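Local coordinates for restriction endonuclease UbaLAI (Unidentified, PDB 5O63) that cleaves DNA as a monomeric Type IIE restriction endonuclease, its N-terminal B3 domain binding the cognate sequence, at a contact of chain A with DNA. Coordinates in Å, arbitrary orientation; residue numbers count along the deposited sequence, not the author numbering.

A contact of chain A with DNA. Residues 36, 82, 84, 93. With nucleotides of chain B.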
ATOM      1  N   GLY A  36      -1.927   5.735  10.869  1.00 15.29           N
ATOM      2  CA  GLY A  36      -3.245   5.422  11.378  1.00 16.28           C
ATOM      3  C   GLY A  36      -3.981   6.501  12.208  1.00 13.74           C
ATOM      4  O   GLY A  36      -5.210   6.446  12.263  1.00 16.81           O
ATOM      5  N   LYS A  82     -10.798   0.880   6.852  1.00 20.12           N
ATOM      6  CA  LYS A  82     -11.853   1.620   7.534  1.00 19.19           C
ATOM      7  C   LYS A  82     -12.799   2.313   6.585  1.00 22.18           C
ATOM      8  O   LYS A  82     -12.329   2.939   5.625  1.00 23.10           O
ATOM      9  CB  LYS A  82     -11.241   2.679   8.478  1.00 20.18           C
ATOM     10  CG  LYS A  82     -10.048   2.185   9.321  1.00 18.43           C
ATOM     11  CD  LYS A  82     -10.494   1.169  10.430  1.00 19.02           C
ATOM     12  CE  LYS A  82     -11.386   1.846  11.424  1.00 24.21           C
ATOM     13  NZ  LYS A  82     -11.706   0.842  12.491  1.00 23.16           N
ATOM     14  N   TYR A  84     -15.555   5.350   6.817  1.00 23.24           N
ATOM     15  CA  TYR A  84     -16.097   6.369   7.679  1.00 23.30           C
ATOM     16  C   TYR A  84     -17.203   7.107   6.951  1.00 25.80           C
ATOM     17  O   TYR A  84     -16.974   7.803   5.930  1.00 24.73           O
ATOM     18  CB  TYR A  84     -15.013   7.333   8.131  1.00 20.34           C
ATOM     19  CG  TYR A  84     -14.133   6.740   9.226  1.00 19.90           C
ATOM     20  CD1 TYR A  84     -14.669   6.404  10.472  1.00 19.71           C
ATOM     21  CD2 TYR A  84     -12.763   6.541   9.028  1.00 19.85           C
ATOM     22  CE1 TYR A  84     -13.862   5.872  11.474  1.00 20.46           C
ATOM     23  CE2 TYR A  84     -11.917   6.031  10.072  1.00 18.62           C
ATOM     24  CZ  TYR A  84     -12.509   5.689  11.277  1.00 19.90           C
ATOM     25  OH  TYR A  84     -11.767   5.165  12.312  1.00 21.96           O
ATOM     26  N   THR A  93      -5.272   1.739   7.977  1.00 14.48           N
ATOM     27  CA  THR A  93      -4.572   2.084   9.211  1.00 14.92           C
ATOM     28  C   THR A  93      -3.840   0.838   9.783  1.00 15.12           C
ATOM     29  O   THR A  93      -3.915  -0.271   9.205  1.00 16.42           O
ATOM     30  CB  THR A  93      -5.549   2.604  10.309  1.00 16.66           C
ATOM     31  OG1 THR A  93      -6.433   1.528  10.693  1.00 17.21           O
ATOM     32  CG2 THR A  93      -6.409   3.762   9.838  1.00 17.08           C
TER
ATOM     33  P    DC B   3      -8.356   1.719  13.841  1.00 19.66           P
ATOM     34  OP1  DC B   3      -9.254   0.537  13.609  1.00 24.92           O
ATOM     35  OP2  DC B   3      -8.013   2.529  12.663  1.00 17.10           O
ATOM     36  O5'  DC B   3      -9.182   2.663  14.828  1.00 20.08           O
ATOM     37  C5'  DC B   3      -9.775   2.036  16.022  1.00 21.94           C
ATOM     38  C4'  DC B   3     -10.373   3.123  16.904  1.00 19.91           C
ATOM     39  O4'  DC B   3      -9.341   4.033  17.291  1.00 20.01           O
ATOM     40  C3'  DC B   3     -11.404   4.017  16.295  1.00 21.22           C
ATOM     41  O3'  DC B   3     -12.668   3.395  16.262  1.00 24.71           O
ATOM     42  C2'  DC B   3     -11.428   5.192  17.280  1.00 21.23           C
ATOM     43  C1'  DC B   3      -9.970   5.294  17.620  1.00 19.10           C
ATOM     44  N1   DC B   3      -9.230   6.368  16.901  1.00 20.62           N
ATOM     45  C2   DC B   3      -9.308   7.648  17.405  1.00 20.21           C
ATOM     46  O2   DC B   3     -10.087   7.863  18.338  1.00 20.39           O
ATOM     47  N3   DC B   3      -8.532   8.596  16.872  1.00 19.82           N
ATOM     48  C4   DC B   3      -7.744   8.331  15.782  1.00 18.99           C
ATOM     49  N4   DC B   3      -6.994   9.325  15.305  1.00 19.31           N
ATOM     50  C5   DC B   3      -7.652   7.013  15.215  1.00 18.44           C
ATOM     51  C6   DC B   3      -8.409   6.052  15.842  1.00 21.22           C
ATOM     52  P    DC B   4     -13.711   3.710  15.114  1.00 25.15           P
ATOM     53  OP1  DC B   4     -14.900   2.808  15.393  1.00 29.73           O
ATOM     54  OP2  DC B   4     -13.018   3.597  13.767  1.00 26.75           O
ATOM     55  O5'  DC B   4     -14.090   5.240  15.229  1.00 23.63           O
ATOM     56  C5'  DC B   4     -14.775   5.631  16.451  1.00 24.92           C
ATOM     57  C4'  DC B   4     -14.849   7.135  16.548  1.00 26.43           C
ATOM     58  O4'  DC B   4     -13.508   7.650  16.615  1.00 24.99           O
ATOM     59  C3'  DC B   4     -15.558   7.848  15.393  1.00 30.04           C
ATOM     60  O3'  DC B   4     -16.786   8.248  15.874  1.00 30.50           O
ATOM     61  C2'  DC B   4     -14.726   9.075  15.176  1.00 31.90           C
ATOM     62  C1'  DC B   4     -13.488   8.912  16.025  1.00 29.99           C
ATOM     63  N1   DC B   4     -12.276   9.023  15.186  1.00 24.73           N
ATOM     64  C2   DC B   4     -11.648  10.273  15.134  1.00 23.46           C
ATOM     65  O2   DC B   4     -12.142  11.217  15.806  1.00 23.26           O
ATOM     66  N3   DC B   4     -10.518  10.401  14.406  1.00 20.16           N
ATOM     67  C4   DC B   4     -10.064   9.374  13.671  1.00 19.10           C
ATOM     68  N4   DC B   4      -8.989   9.608  12.916  1.00 19.22           N
ATOM     69  C5   DC B   4     -10.686   8.072  13.711  1.00 21.39           C
ATOM     70  C6   DC B   4     -11.817   7.959  14.466  1.00 22.77           C
TER
HETATM   71  O   HOH W   1      -7.899   7.275  11.222  1.00 16.66           O
HETATM   72  O   HOH W   2      -9.004   5.023  12.222  1.00 19.23           O
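Lys82, Tyr84 and Thr93 of the UbaLAI B3 domain meet two successive phosphates of chain B, a worked example of backbone grip coupled, through water, to the edge of a base. The ammonium NZ of Lys82 forms a salt bridge with OP1 of the DC3 phosphate at 2.7 Å and reaches across to OP2 of the DC4 phosphate, a weaker pairing at 3.3 Å. Its chain folds twice, laying CD and CE alongside the phosphate oxygens before the tip spans the two groups. Tyr84 comes tip-on to the second phosphate, its phenol OH donating to DC4 OP2 at 2.5 Å. That phenol ring also stands edge-to-face with the DC4 base, the planes at 84°. On the other phosphate, Thr93 gives its hydroxyl OG1 to DC3 OP2 at 2.7 Å; chi1 of 65° sets OG1 between the backbone N and the carbonyl carbon, while CG2 also lies against the same oxygen. An alanine in place of Lys82 would probably leave both phosphates without their shared positive partner and weaken the hold on the backbone step. Strand 75-84 presents Lys82 and Tyr84 two positions apart, and Thr93 ends strand 89-93. Behind this shell, water 2, in the plane of the Tyr84 ring at its edge, links the phenol OH to DC3 OP2 and passes on to water 1. Water 1, also bound to the carbonyl O of the loop residue Gly36, may contribute to sensing an amino group on the major-groove side of the paired DC4 base: DC4 N4 meets water 1 at 3.1 Å, with 176° at the hydrogen.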